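Local coordinates for protein polycyclic ketone monooxygenase (Myceliophthora thermophila, PDB 5MQ6) that uses FAD and NADPH to insert one oxygen atom beside the carbonyl of ketones, notably bulky polycyclic ones, giving esters or lactones, at residues 243-247 with 471-477. Numbering follows the deposited sequence.
Sequences PVFHT and ILVLSTG. With NDP (NADPH dihydro-nicotinamide-adenine-dinucleotide phosphate), chain C.
Val244, Phe245 and His246 pair in parallel with Leu472, Val473 and Leu474. Leu472 N bonds to Pro243 O, Phe245 N to Leu472 O, Leu474 N to Phe245 O and Thr247 N to Leu474 O. Val244 CG1 packs against Leu472 CD2 and Leu474 CG; on the opposite face, Phe245 sets CZ against Val473 CG2 (3.9 Å). The His246 side chain reaches beyond the end of strand 471-474. Its CB lies 3.8 Å from Leu474 O, and CG, anti to the backbone N (chi1 -166°), puts that oxygen 3.3 Å from the plane of one ring face, displaced toward the rim. ND1 accepts a hydrogen bond from Ala248 N, CD2 neighbours Thr476 OG1, itself bonded to Gln230 O, and NE2 gives Gly477 O a weak, bent hydrogen bond at the ring edge (2.8 Å, 128°) and Gln230 O a second weak one. A leucine in its place would probably leave Gly477 O and Ala248 N without these partners. Gly477 CA sits 3.2 Å from NADPH O3; a CB here would hit phosphate oxygen O1A and the preceding carbonyl. Strand 471-474 lies between edge strand 244-246 and strand 271-275 in a five-stranded parallel sheet, and loop 475-477 borders NADPH, consistent with a Rossmann-type nucleotide-binding domain.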
ATOM      1  N   PRO A 243     -12.172  12.321 -22.862  1.00 31.81           N
ATOM      2  CA  PRO A 243     -11.099  11.469 -22.368  1.00 38.92           C
ATOM      3  C   PRO A 243     -11.142  11.275 -20.800  1.00 43.25           C
ATOM      4  O   PRO A 243     -11.376  12.207 -20.028  1.00 44.35           O
ATOM      5  CB  PRO A 243      -9.810  12.162 -22.868  1.00 37.85           C
ATOM      6  CG  PRO A 243     -10.181  13.338 -23.678  1.00 38.28           C
ATOM      7  CD  PRO A 243     -11.697  13.429 -23.700  1.00 41.94           C
ATOM      8  N   VAL A 244     -10.985  10.039 -20.353  1.00 42.11           N
ATOM      9  CA  VAL A 244     -11.043   9.636 -18.965  1.00 37.21           C
ATOM     10  C   VAL A 244      -9.785   8.784 -18.753  1.00 45.42           C
ATOM     11  O   VAL A 244      -9.370   8.005 -19.670  1.00 33.66           O
ATOM     12  CB  VAL A 244     -12.205   8.712 -18.623  1.00 38.89           C
ATOM     13  CG1 VAL A 244     -12.380   8.595 -17.120  1.00 44.73           C
ATOM     14  CG2 VAL A 244     -13.467   9.208 -19.191  1.00 45.05           C
ATOM     15  N   PHE A 245      -9.219   8.901 -17.544  1.00 36.00           N
ATOM     16  CA  PHE A 245      -8.120   8.089 -17.154  1.00 37.48           C
ATOM     17  C   PHE A 245      -8.006   8.066 -15.649  1.00 42.55           C
ATOM     18  O   PHE A 245      -8.569   8.926 -14.984  1.00 38.87           O
ATOM     19  CB  PHE A 245      -6.792   8.513 -17.821  1.00 37.86           C
ATOM     20  CG  PHE A 245      -6.451   9.951 -17.691  1.00 43.98           C
ATOM     21  CD1 PHE A 245      -5.702  10.408 -16.621  1.00 43.02           C
ATOM     22  CD2 PHE A 245      -6.840  10.850 -18.682  1.00 41.75           C
ATOM     23  CE1 PHE A 245      -5.366  11.740 -16.526  1.00 41.72           C
ATOM     24  CE2 PHE A 245      -6.525  12.163 -18.589  1.00 40.52           C
ATOM     25  CZ  PHE A 245      -5.779  12.622 -17.511  1.00 44.26           C
ATOM     26  N   HIS A 246      -7.333   7.032 -15.136  1.00 34.50           N
ATOM     27  CA  HIS A 246      -7.115   6.896 -13.697  1.00 30.24           C
ATOM     28  C   HIS A 246      -5.721   7.441 -13.420  1.00 27.38           C
ATOM     29  O   HIS A 246      -4.845   7.412 -14.256  1.00 29.70           O
ATOM     30  CB  HIS A 246      -7.364   5.433 -13.252  1.00 29.40           C
ATOM     31  CG  HIS A 246      -7.500   5.226 -11.762  1.00 23.68           C
ATOM     32  ND1 HIS A 246      -6.434   5.328 -10.904  1.00 27.45           N
ATOM     33  CD2 HIS A 246      -8.533   4.777 -11.007  1.00 32.19           C
ATOM     34  CE1 HIS A 246      -6.816   5.053  -9.667  1.00 26.54           C
ATOM     35  NE2 HIS A 246      -8.084   4.689  -9.700  1.00 29.76           N
ATOM     36  N   THR A 247      -5.520   8.045 -12.267  1.00 25.50           N
ATOM     37  CA  THR A 247      -4.221   8.601 -11.923  1.00 22.86           C
ATOM     38  C   THR A 247      -3.100   7.571 -11.941  1.00 21.74           C
ATOM     39  O   THR A 247      -1.900   7.872 -12.165  1.00 21.98           O
ATOM     40  CB  THR A 247      -4.316   9.222 -10.491  1.00 25.66           C
ATOM     41  OG1 THR A 247      -4.823   8.269  -9.525  1.00 24.54           O
ATOM     42  CG2 THR A 247      -5.313  10.378 -10.500  1.00 22.78           C
ATOM     43  N   ILE A 471     -12.329  16.770 -19.790  1.00 48.12           N
ATOM     44  CA  ILE A 471     -11.416  15.674 -19.479  1.00 38.14           C
ATOM     45  C   ILE A 471     -11.735  15.241 -18.066  1.00 47.89           C
ATOM     46  O   ILE A 471     -11.851  16.108 -17.216  1.00 40.18           O
ATOM     47  CB  ILE A 471      -9.987  16.201 -19.548  1.00 37.99           C
ATOM     48  CG1 ILE A 471      -9.610  16.522 -20.986  1.00 33.65           C
ATOM     49  CG2 ILE A 471      -8.988  15.230 -18.916  1.00 41.83           C
ATOM     50  CD1 ILE A 471      -8.368  17.391 -21.123  1.00 34.64           C
ATOM     51  N   LEU A 472     -11.863  13.931 -17.808  1.00 48.80           N
ATOM     52  CA  LEU A 472     -12.148  13.410 -16.460  1.00 39.03           C
ATOM     53  C   LEU A 472     -10.996  12.562 -15.918  1.00 40.37           C
ATOM     54  O   LEU A 472     -10.543  11.591 -16.555  1.00 45.10           O
ATOM     55  CB  LEU A 472     -13.417  12.594 -16.468  1.00 39.10           C
ATOM     56  CG  LEU A 472     -13.855  11.954 -15.128  1.00 39.83           C
ATOM     57  CD1 LEU A 472     -14.276  12.941 -14.051  1.00 40.39           C
ATOM     58  CD2 LEU A 472     -14.990  10.988 -15.334  1.00 36.95           C
ATOM     59  N   VAL A 473     -10.536  12.919 -14.736  1.00 34.45           N
ATOM     60  CA  VAL A 473      -9.459  12.203 -14.019  1.00 34.74           C
ATOM     61  C   VAL A 473     -10.034  11.474 -12.824  1.00 35.50           C
ATOM     62  O   VAL A 473     -10.749  12.059 -12.053  1.00 36.40           O
ATOM     63  CB  VAL A 473      -8.401  13.194 -13.475  1.00 36.55           C
ATOM     64  CG1 VAL A 473      -7.210  12.468 -12.882  1.00 33.88           C
ATOM     65  CG2 VAL A 473      -7.914  14.113 -14.580  1.00 40.52           C
ATOM     66  N   LEU A 474      -9.733  10.182 -12.720  1.00 35.61           N
ATOM     67  CA  LEU A 474     -10.238   9.295 -11.692  1.00 32.47           C
ATOM     68  C   LEU A 474      -9.077   9.043 -10.727  1.00 34.07           C
ATOM     69  O   LEU A 474      -8.070   8.404 -11.033  1.00 30.70           O
ATOM     70  CB  LEU A 474     -10.770   7.986 -12.272  1.00 36.24           C
ATOM     71  CG  LEU A 474     -11.927   8.080 -13.304  1.00 39.67           C
ATOM     72  CD1 LEU A 474     -12.411   6.678 -13.734  1.00 42.52           C
ATOM     73  CD2 LEU A 474     -13.111   8.903 -12.813  1.00 38.22           C
ATOM     74  N   SER A 475      -9.201   9.670  -9.575  1.00 34.31           N
ATOM     75  CA  SER A 475      -8.253   9.554  -8.489  1.00 33.55           C
ATOM     76  C   SER A 475      -9.041   8.881  -7.364  1.00 38.04           C
ATOM     77  O   SER A 475      -9.139   9.396  -6.224  1.00 37.64           O
ATOM     78  CB  SER A 475      -7.811  10.957  -8.131  1.00 33.85           C
ATOM     79  OG  SER A 475      -7.223  10.934  -6.927  1.00 41.00           O
ATOM     80  N   THR A 476      -9.627   7.735  -7.719  1.00 34.06           N
ATOM     81  CA  THR A 476     -10.560   7.031  -6.889  1.00 31.84           C
ATOM     82  C   THR A 476      -9.906   5.794  -6.225  1.00 30.78           C
ATOM     83  O   THR A 476     -10.574   4.980  -5.558  1.00 32.67           O
ATOM     84  CB  THR A 476     -11.789   6.672  -7.700  1.00 32.61           C
ATOM     85  OG1 THR A 476     -11.365   6.266  -9.000  1.00 30.37           O
ATOM     86  CG2 THR A 476     -12.655   7.932  -7.859  1.00 35.85           C
ATOM     87  N   GLY A 477      -8.603   5.671  -6.359  1.00 28.95           N
ATOM     88  CA  GLY A 477      -7.903   4.795  -5.485  1.00 30.85           C
ATOM     89  C   GLY A 477      -7.855   3.390  -6.054  1.00 31.43           C
ATOM     90  O   GLY A 477      -8.004   3.218  -7.263  1.00 36.09           O
TER
HETATM   91  PA  NDP C 701      -7.813   6.856  -2.045  1.00 38.97           P
HETATM   92  O1A NDP C 701      -8.607   5.504  -2.038  1.00 46.64           O
HETATM   93  O2A NDP C 701      -7.000   7.337  -0.869  1.00 41.90           O
HETATM   94  O5B NDP C 701      -8.842   7.985  -2.541  1.00 42.74           O
HETATM   95  C5B NDP C 701      -9.895   7.731  -3.449  1.00 42.33           C
HETATM   96  C4B NDP C 701     -10.738   8.988  -3.375  1.00 45.16           C
HETATM   97  O4B NDP C 701     -11.893   8.859  -4.247  1.00 50.70           O
HETATM   98  C3B NDP C 701     -11.238   9.244  -1.949  1.00 36.94           C
HETATM   99  O3B NDP C 701     -10.991  10.620  -1.606  1.00 34.30           O
HETATM  100  C2B NDP C 701     -12.695   8.860  -2.090  1.00 41.16           C
HETATM  101  O2B NDP C 701     -13.576   9.474  -1.104  1.00 40.59           O
HETATM  102  C1B NDP C 701     -13.006   9.268  -3.513  1.00 42.36           C
HETATM  103  N9A NDP C 701     -14.233   8.623  -3.982  1.00 46.35           N
HETATM  104  C8A NDP C 701     -14.553   7.288  -3.975  1.00 54.53           C
HETATM  105  N7A NDP C 701     -15.794   7.086  -4.458  1.00 43.94           N
HETATM  106  C5A NDP C 701     -16.241   8.332  -4.759  1.00 46.79           C
HETATM  107  C6A NDP C 701     -17.495   8.857  -5.281  1.00 41.56           C
HETATM  108  N6A NDP C 701     -18.459   7.990  -5.565  1.00 39.73           N
HETATM  109  N1A NDP C 701     -17.596  10.192  -5.454  1.00 50.35           N
HETATM  110  C2A NDP C 701     -16.597  11.081  -5.149  1.00 51.54           C
HETATM  111  N3A NDP C 701     -15.412  10.697  -4.644  1.00 50.18           N
HETATM  112  C4A NDP C 701     -15.223   9.346  -4.444  1.00 47.49           C
HETATM  113  O3  NDP C 701      -6.772   6.863  -3.254  1.00 38.10           O
HETATM  114  PN  NDP C 701      -5.403   7.735  -3.511  1.00 39.29           P
HETATM  115  O1N NDP C 701      -4.909   7.276  -4.920  1.00 42.33           O
HETATM  116  O2N NDP C 701      -5.642   9.217  -3.326  1.00 32.70           O
HETATM  117  O5D NDP C 701      -4.368   7.245  -2.367  1.00 35.58           O
HETATM  118  C5D NDP C 701      -4.148   5.801  -2.213  1.00 40.16           C
HETATM  119  C4D NDP C 701      -2.921   5.516  -1.366  1.00 37.14           C
HETATM  120  O4D NDP C 701      -1.715   5.872  -2.078  1.00 48.07           O
HETATM  121  C3D NDP C 701      -2.869   6.482  -0.180  1.00 42.79           C
HETATM  122  O3D NDP C 701      -3.906   6.315   0.859  1.00 30.83           O
HETATM  123  C2D NDP C 701      -1.371   6.444   0.193  1.00 48.84           C
HETATM  124  O2D NDP C 701      -1.037   5.220   0.924  1.00 58.83           O
HETATM  125  C1D NDP C 701      -0.743   6.561  -1.196  1.00 51.37           C
HETATM  126  P2B NDP C 701     -13.863   8.695   0.290  1.00 42.95           P
HETATM  127  O1X NDP C 701     -14.155   7.248  -0.130  1.00 44.94           O
HETATM  128  O2X NDP C 701     -15.119   9.276   0.903  1.00 47.17           O
HETATM  129  O3X NDP C 701     -12.663   8.968   1.208  1.00 40.76           O